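Local coordinates for CRISPR-associated protein, Cse2 family (PDB 4H79) that probably serves as a nucleic-acid-binding subunit of the Cascade complex in CRISPR-based defence, at residues T19-D22 with Q23-E27; I163-Y167 with G168-D172; G139-T143 with Y144-A148. One frame throughout, in Å; residues are numbered along the deposited sequence.

Contact 1 of 3, residues T19-D22 with Q23-E27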
loop_
_atom_site.group_PDB
_atom_site.type_symbol
_atom_site.label_atom_id
_atom_site.label_comp_id
_atom_site.label_asym_id
_atom_site.label_seq_id
_atom_site.Cartn_x
_atom_site.Cartn_y
_atom_site.Cartn_z
ATOM N N THR A 19 -3.226 -6.089 9.600
ATOM C CA THR A 19 -2.831 -7.468 9.947
ATOM C C THR A 19 -3.264 -8.472 8.882
ATOM O O THR A 19 -2.497 -9.373 8.482
ATOM C CB THR A 19 -3.483 -7.898 11.265
ATOM O OG1 THR A 19 -2.972 -7.058 12.286
ATOM C CG2 THR A 19 -3.157 -9.407 11.607
ATOM N N PHE A 20 -4.500 -8.303 8.413
ATOM C CA PHE A 20 -4.990 -9.114 7.295
ATOM C C PHE A 20 -4.182 -8.904 6.046
ATOM O O PHE A 20 -3.808 -9.900 5.372
ATOM C CB PHE A 20 -6.464 -8.873 6.956
ATOM C CG PHE A 20 -6.913 -9.649 5.701
ATOM C CD1 PHE A 20 -7.201 -11.047 5.763
ATOM C CD2 PHE A 20 -6.975 -9.003 4.454
ATOM C CE1 PHE A 20 -7.593 -11.758 4.610
ATOM C CE2 PHE A 20 -7.333 -9.708 3.293
ATOM C CZ PHE A 20 -7.633 -11.076 3.360
ATOM N N VAL A 21 -3.959 -7.625 5.688
ATOM C CA VAL A 21 -3.300 -7.339 4.412
ATOM C C VAL A 21 -1.866 -7.873 4.440
ATOM O O VAL A 21 -1.394 -8.423 3.467
ATOM C CB VAL A 21 -3.299 -5.817 4.125
ATOM C CG1 VAL A 21 -2.317 -5.456 2.982
ATOM C CG2 VAL A 21 -4.716 -5.354 3.818
ATOM N N ASP A 22 -1.177 -7.712 5.565
ATOM C CA ASP A 22 0.176 -8.254 5.698
ATOM C C ASP A 22 0.186 -9.791 5.427
ATOM O O ASP A 22 1.077 -10.303 4.726
ATOM C CB ASP A 22 0.683 -8.003 7.137
ATOM C CG ASP A 22 1.964 -8.743 7.416
ATOM O OD1 ASP A 22 2.981 -8.625 6.681
ATOM O OD2 ASP A 22 1.952 -9.500 8.376
ATOM N N GLN A 23 -0.750 -10.534 6.064
ATOM C CA GLN A 23 -0.821 -11.986 5.936
ATOM C C GLN A 23 -1.202 -12.353 4.467
ATOM O O GLN A 23 -0.599 -13.237 3.859
ATOM C CB GLN A 23 -1.838 -12.536 7.001
ATOM C CG GLN A 23 -1.961 -14.049 7.081
ATOM C CD GLN A 23 -0.598 -14.741 7.172
ATOM O OE1 GLN A 23 0.277 -14.368 7.987
ATOM N NE2 GLN A 23 -0.403 -15.750 6.320
ATOM N N ARG A 24 -2.170 -11.646 3.879
ATOM C CA ARG A 24 -2.597 -11.974 2.534
ATOM C C ARG A 24 -1.464 -11.675 1.489
ATOM O O ARG A 24 -1.225 -12.466 0.582
ATOM C CB ARG A 24 -3.861 -11.175 2.180
ATOM C CG ARG A 24 -4.416 -11.575 0.794
ATOM C CD ARG A 24 -5.098 -12.967 0.872
ATOM N NE ARG A 24 -5.497 -13.381 -0.482
ATOM C CZ ARG A 24 -4.875 -14.297 -1.211
ATOM N NH1 ARG A 24 -3.867 -14.974 -0.698
ATOM N NH2 ARG A 24 -5.290 -14.554 -2.450
ATOM N N VAL A 25 -0.803 -10.513 1.585
ATOM C CA VAL A 25 0.278 -10.152 0.637
ATOM C C VAL A 25 1.440 -11.147 0.849
ATOM O O VAL A 25 2.062 -11.573 -0.141
ATOM C CB VAL A 25 0.779 -8.717 0.912
ATOM C CG1 VAL A 25 2.082 -8.442 0.207
ATOM C CG2 VAL A 25 -0.290 -7.681 0.561
ATOM N N ARG A 26 1.737 -11.541 2.100
ATOM C CA ARG A 26 2.844 -12.516 2.311
ATOM C C ARG A 26 2.546 -13.823 1.558
ATOM O O ARG A 26 3.469 -14.439 0.995
ATOM C CB ARG A 26 3.060 -12.886 3.795
ATOM C CG ARG A 26 3.727 -11.796 4.621
ATOM C CD ARG A 26 3.759 -12.316 6.084
ATOM N NE ARG A 26 4.298 -11.369 7.019
ATOM C CZ ARG A 26 5.525 -11.481 7.524
ATOM N NH1 ARG A 26 6.279 -12.495 7.119
ATOM N NH2 ARG A 26 6.008 -10.602 8.420
ATOM N N GLU A 27 1.278 -14.273 1.616
ATOM C CA GLU A 27 0.851 -15.492 0.935
ATOM C C GLU A 27 1.049 -15.365 -0.548
ATOM O O GLU A 27 1.640 -16.260 -1.171
ATOM C CB GLU A 27 -0.634 -15.860 1.249
ATOM C CG GLU A 27 -0.749 -16.429 2.662
ATOM C CD GLU A 27 -2.171 -16.287 3.201
ATOM O OE1 GLU A 27 -3.051 -15.817 2.425
ATOM O OE2 GLU A 27 -2.415 -16.645 4.380
HETATM O O HOH W 1 4.203 -9.443 9.818
#

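Contact 2 of 3, residues I163-Y167 with G168-D172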
loop_
_atom_site.group_PDB
_atom_site.type_symbol
_atom_site.label_atom_id
_atom_site.label_comp_id
_atom_site.label_asym_id
_atom_site.label_seq_id
_atom_site.Cartn_x
_atom_site.Cartn_y
_atom_site.Cartn_z
ATOM N N ILE A 163 12.844 -0.768 -4.203
ATOM C CA ILE A 163 12.681 -0.427 -2.785
ATOM C C ILE A 163 11.337 -1.020 -2.298
ATOM O O ILE A 163 10.256 -0.658 -2.845
ATOM C CB ILE A 163 12.629 1.124 -2.630
ATOM C CG1 ILE A 163 13.952 1.750 -3.143
ATOM C CG2 ILE A 163 12.387 1.554 -1.138
ATOM C CD1 ILE A 163 13.774 3.258 -3.537
ATOM N N PRO A 164 11.367 -1.802 -1.217
ATOM C CA PRO A 164 10.182 -2.439 -0.683
ATOM C C PRO A 164 9.325 -1.460 0.135
ATOM O O PRO A 164 9.776 -0.375 0.555
ATOM C CB PRO A 164 10.785 -3.522 0.254
ATOM C CG PRO A 164 12.052 -2.930 0.735
ATOM C CD PRO A 164 12.583 -2.144 -0.429
ATOM N N LEU A 165 8.091 -1.848 0.399
ATOM C CA LEU A 165 7.216 -1.112 1.266
ATOM C C LEU A 165 6.464 -2.084 2.226
ATOM O O LEU A 165 6.230 -3.247 1.904
ATOM C CB LEU A 165 6.245 -0.366 0.372
ATOM C CG LEU A 165 5.437 0.794 0.766
ATOM C CD1 LEU A 165 6.355 1.936 1.262
ATOM C CD2 LEU A 165 4.573 1.194 -0.515
ATOM N N ASP A 166 6.088 -1.599 3.406
ATOM C CA ASP A 166 5.262 -2.414 4.317
ATOM C C ASP A 166 3.800 -2.217 3.960
ATOM O O ASP A 166 3.173 -1.167 4.319
ATOM C CB ASP A 166 5.515 -1.974 5.765
ATOM C CG ASP A 166 4.742 -2.798 6.756
ATOM O OD1 ASP A 166 3.662 -3.393 6.409
ATOM O OD2 ASP A 166 5.232 -2.820 7.911
ATOM N N TYR A 167 3.241 -3.183 3.199
ATOM C CA TYR A 167 1.825 -3.083 2.759
ATOM C C TYR A 167 0.783 -3.219 3.862
ATOM O O TYR A 167 -0.352 -2.652 3.751
ATOM C CB TYR A 167 1.528 -4.044 1.591
ATOM C CG TYR A 167 2.052 -3.367 0.313
ATOM C CD1 TYR A 167 1.229 -2.450 -0.426
ATOM C CD2 TYR A 167 3.378 -3.597 -0.134
ATOM C CE1 TYR A 167 1.760 -1.803 -1.570
ATOM C CE2 TYR A 167 3.919 -2.955 -1.285
ATOM C CZ TYR A 167 3.096 -2.044 -1.984
ATOM O OH TYR A 167 3.576 -1.392 -3.117
ATOM N N GLY A 168 1.132 -3.940 4.947
ATOM C CA GLY A 168 0.243 -3.972 6.190
ATOM C C GLY A 168 0.134 -2.569 6.776
ATOM O O GLY A 168 -0.975 -2.046 7.070
ATOM N N LEU A 169 1.298 -1.927 6.931
ATOM C CA LEU A 169 1.281 -0.553 7.443
ATOM C C LEU A 169 0.530 0.389 6.492
ATOM O O LEU A 169 -0.319 1.201 6.926
ATOM C CB LEU A 169 2.679 -0.031 7.725
ATOM C CG LEU A 169 2.824 1.425 8.193
ATOM C CD1 LEU A 169 1.959 1.760 9.465
ATOM C CD2 LEU A 169 4.309 1.802 8.410
ATOM N N LEU A 170 0.806 0.239 5.181
ATOM C CA LEU A 170 0.161 1.134 4.226
ATOM C C LEU A 170 -1.378 0.986 4.244
ATOM O O LEU A 170 -2.102 2.006 4.178
ATOM C CB LEU A 170 0.700 0.887 2.831
ATOM C CG LEU A 170 0.275 1.914 1.787
ATOM C CD1 LEU A 170 0.905 3.284 2.076
ATOM C CD2 LEU A 170 0.584 1.364 0.356
ATOM N N ALA A 171 -1.865 -0.277 4.353
ATOM C CA ALA A 171 -3.293 -0.535 4.407
ATOM C C ALA A 171 -3.899 0.168 5.619
ATOM O O ALA A 171 -4.979 0.823 5.516
ATOM C CB ALA A 171 -3.589 -2.056 4.431
ATOM N N ASP A 172 -3.237 0.056 6.778
ATOM C CA ASP A 172 -3.701 0.781 7.969
ATOM C C ASP A 172 -3.866 2.275 7.741
ATOM O O ASP A 172 -4.882 2.883 8.168
ATOM C CB ASP A 172 -2.795 0.551 9.167
ATOM C CG ASP A 172 -3.185 -0.720 9.939
ATOM O OD1 ASP A 172 -4.261 -1.343 9.676
ATOM O OD2 ASP A 172 -2.404 -1.104 10.817
#

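Contact 3 of 3, residues G139-T143 with Y144-A148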
loop_
_atom_site.group_PDB
_atom_site.type_symbol
_atom_site.label_atom_id
_atom_site.label_comp_id
_atom_site.label_asym_id
_atom_site.label_seq_id
_atom_site.Cartn_x
_atom_site.Cartn_y
_atom_site.Cartn_z
ATOM N N GLY A 139 -0.724 13.172 0.083
ATOM C CA GLY A 139 -1.492 13.197 1.319
ATOM C C GLY A 139 -2.623 14.173 1.301
ATOM O O GLY A 139 -3.436 14.148 2.188
ATOM N N HIS A 140 -2.659 15.032 0.283
ATOM C CA HIS A 140 -3.731 16.015 0.155
ATOM C C HIS A 140 -4.846 15.618 -0.827
ATOM O O HIS A 140 -5.757 16.417 -1.087
ATOM C CB HIS A 140 -3.142 17.406 -0.141
ATOM C CG HIS A 140 -2.491 18.064 1.076
ATOM N ND1 HIS A 140 -1.164 18.282 1.160
ATOM C CD2 HIS A 140 -3.041 18.527 2.281
ATOM C CE1 HIS A 140 -0.873 18.857 2.346
ATOM N NE2 HIS A 140 -2.022 19.024 3.024
ATOM N N ALA A 141 -4.811 14.382 -1.347
ATOM C CA ALA A 141 -5.921 13.825 -2.195
ATOM C C ALA A 141 -7.263 13.955 -1.498
ATOM O O ALA A 141 -7.391 13.605 -0.316
ATOM C CB ALA A 141 -5.663 12.326 -2.576
ATOM N N VAL A 142 -8.261 14.459 -2.231
ATOM C CA VAL A 142 -9.629 14.687 -1.702
ATOM C C VAL A 142 -10.490 13.427 -1.750
ATOM O O VAL A 142 -11.432 13.309 -1.022
ATOM C CB VAL A 142 -10.350 15.851 -2.441
ATOM C CG1 VAL A 142 -9.579 17.145 -2.227
ATOM C CG2 VAL A 142 -10.551 15.548 -3.942
ATOM N N THR A 143 -10.149 12.479 -2.600
ATOM C CA THR A 143 -10.902 11.211 -2.695
ATOM C C THR A 143 -9.955 10.016 -2.660
ATOM O O THR A 143 -8.746 10.122 -2.979
ATOM C CB THR A 143 -11.699 11.126 -4.026
ATOM O OG1 THR A 143 -10.765 11.111 -5.118
ATOM C CG2 THR A 143 -12.702 12.328 -4.214
ATOM N N TYR A 144 -10.498 8.844 -2.319
ATOM C CA TYR A 144 -9.700 7.610 -2.343
ATOM C C TYR A 144 -9.222 7.266 -3.739
ATOM O O TYR A 144 -8.128 6.742 -3.900
ATOM C CB TYR A 144 -10.458 6.420 -1.773
ATOM C CG TYR A 144 -10.310 6.366 -0.295
ATOM C CD1 TYR A 144 -9.220 5.686 0.267
ATOM C CD2 TYR A 144 -11.212 7.014 0.547
ATOM C CE1 TYR A 144 -9.033 5.643 1.629
ATOM C CE2 TYR A 144 -11.029 6.980 1.922
ATOM C CZ TYR A 144 -9.944 6.296 2.464
ATOM O OH TYR A 144 -9.706 6.238 3.832
ATOM N N LYS A 145 -10.057 7.544 -4.746
ATOM C CA LYS A 145 -9.608 7.365 -6.151
ATOM C C LYS A 145 -8.329 8.188 -6.461
ATOM O O LYS A 145 -7.397 7.691 -7.116
ATOM C CB LYS A 145 -10.740 7.711 -7.118
ATOM C CG LYS A 145 -10.327 7.748 -8.580
ATOM C CD LYS A 145 -11.471 7.253 -9.464
ATOM C CE LYS A 145 -11.768 8.277 -10.542
ATOM N NZ LYS A 145 -12.061 7.690 -11.875
ATOM N N ALA A 146 -8.290 9.448 -6.032
ATOM C CA ALA A 146 -7.139 10.306 -6.299
ATOM C C ALA A 146 -5.955 9.827 -5.480
ATOM O O ALA A 146 -4.821 9.821 -5.972
ATOM C CB ALA A 146 -7.460 11.779 -5.988
ATOM N N LEU A 147 -6.216 9.416 -4.235
ATOM C CA LEU A 147 -5.182 8.934 -3.360
ATOM C C LEU A 147 -4.526 7.673 -3.968
ATOM O O LEU A 147 -3.287 7.577 -4.012
ATOM C CB LEU A 147 -5.736 8.600 -1.969
ATOM C CG LEU A 147 -4.760 7.995 -0.940
ATOM C CD1 LEU A 147 -3.518 8.886 -0.729
ATOM C CD2 LEU A 147 -5.532 7.741 0.392
ATOM N N ALA A 148 -5.356 6.739 -4.453
ATOM C CA ALA A 148 -4.821 5.519 -5.100
ATOM C C ALA A 148 -4.007 5.863 -6.338
ATOM O O ALA A 148 -2.967 5.242 -6.549
ATOM C CB ALA A 148 -5.966 4.546 -5.473
#

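Contact 1 of 3, residues T19-D22 with Q23-E27
Gln-23 N donates its hydrogen to Thr-19 O (3.2 Å), the first of the i to i+4 backbone bonds joining 19-22 to 23-27, while the side chain bends to reach Glu-27. There Gln-23 NE2 meets Glu-27 OE2 at 2.9 Å with an almost straight N-H...O angle of 175°, the oxygen lying in the amide plane; OE2 also pairs with Arg-68. Arg-24 sets CB over one face of the Phe-20 ring, offset toward the rim, a CH-pi contact 4.2 Å from the ring centroid, while CD comes near CZ. Arg-24 NH1 forms a salt bridge to Glu-27 OE1 whose hydrogen bond is weak, and NH2 turns to Leu-63 O. Val-25 continues the apolar flank, its CG2 meeting Val-21 CG1 at 3.9 Å. Arg-26 closes the polar side: its chain, extended from CG to NE, carries NE to the syn side of Asp-22 OD1 (3.1 Å), with a weak second bond to OD2 and carboxylate and guanidinium planes 84° apart. A water reinforces this salt bridge, donating to Asp-22 OD2 and accepting from Arg-26 NH2, and OD1 is also hydrogen-bonded to His-108 NE2. Replacing Asp-22 with an alanine would probably leave Arg-26 without its charge partner, free to swing outward, and His-108 without the oxygen it bonds. Helix 16-33 turns Val-21 and Val-25 toward Leu-92 of helix 80-99, and Phe-20 toward Phe-69 of helix 67-71, whose ring it meets edge-to-face.

Contact 2 of 3, residues I163-Y167 with G168-D172
Leu-165 meets Leu-170 methyl to methyl, CD2 to CD2 at 4.1 Å, across the start of helix 167-176. With Asp-166 as N-cap, these two leucines occupy the residue before the cap and the fourth residue of the helix, the pairing known as a hydrophobic staple. Asp-166 supplies the cap itself: OD1 accepts from Leu-169 N at 2.8 Å, and the N-H...O angle of 172° is nearly straight. The amide approaches from above the carboxylate, 65° out of its plane. With CG anti to the backbone N (chi1 -178°), the carboxylate reaches forward over the first turn and also packs its CG against Leu-169 CB at 3.6 Å. The second oxygen, OD2, is held elsewhere, by a salt bridge to Arg-110 and a bond from Gly-111 N, which probably fixes the carboxylate's rotation. The carbonyl of Asp-166 then takes Leu-170 N at 2.9 Å, starting the regular helical bonding that Tyr-167 O continues to Ala-171 N. Tyr-167 lies alongside Leu-170 and points the same way, its CE1 3.9 Å from Leu-170 CD2. That methyl therefore sits against both the tyrosine ring and Leu-165. Beyond the contact, Tyr-167 OH is hydrogen-bonded to His-98, and the ring meets Tyr-95 edge-to-face. This buried helix start is wedged between helix 80-99, where Leu-94 touches both Tyr-167 and Leu-170, helix 144-160, where Leu-158 backs Leu-165, and helix 114-119, where Leu-114 and Ala-117 touch Leu-165.

Contact 3 of 3, residues G139-T143 with Y144-A148
Ala-141 presses its methyl onto the first turn of helix 144-160, and the close packing of this contact begins there. Its CB lies 3.4 Å from Leu-147 N, touching the helix backbone. The same methyl meets the CB atoms of both helix residues, Leu-147 CB at 3.8 Å and Ala-146 CB at 3.9 Å from Ala-141 CB. Thr-143 makes the join polar. As N-cap it offers OG1 to Ala-146 N at 3.1 Å with an N-H...O angle of 157°, and its carbonyl O accepts from Leu-147 N at 2.9 Å. The side-chain bond depends on chi1 of 64°, which places OG1 between the backbone N and the carbonyl carbon and thereby directs it along the first turn. The same oxygen lies 3.5 Å from Ala-146 CB, so hydroxyl and methyl are in close contact.

The cap itself lies at an exposed residue, and beyond it the contact is looser. On this solvent side the Lys-145 side chain touches the loop through CB alone, 3.9 Å from Thr-143 OG1, and then leads away. Tyr-144 leaves in another direction, turning its ring toward the protein, where OH is hydrogen-bonded to Leu-174 O. The capped loop thus joins helix 129-138 to helix 144-160, with Tyr-144 packed on Val-83, Asn-86 and Ile-90 of helix 80-99 and Leu-147 set against Phe-177, in the loop that links helices 167-176 and 180-195.

Contacts 1 and 2 touch, their centres about 10 Å apart: Val-21 CG2 packs on Ala-171 CB at 3.5 Å. His-108 joins them further, bonding Asp-22 through NE2 and the backbone N of Tyr-167 through ND1. Contact 3 stands apart, its centre about 17 Å from that of contact 2 and about 23 Å from that of contact 1, on the other side of the chain's centre from contact 1. Helix 80-99 packs against all three. Contacts 2 and 3 show N-capping by different side chains on consecutive helices, aspartate in the interior and threonine at the surface. A bound 1,2-ethanediol, probably from the crystallisation liquor, lies about 4 Å from the side chain of Arg-26.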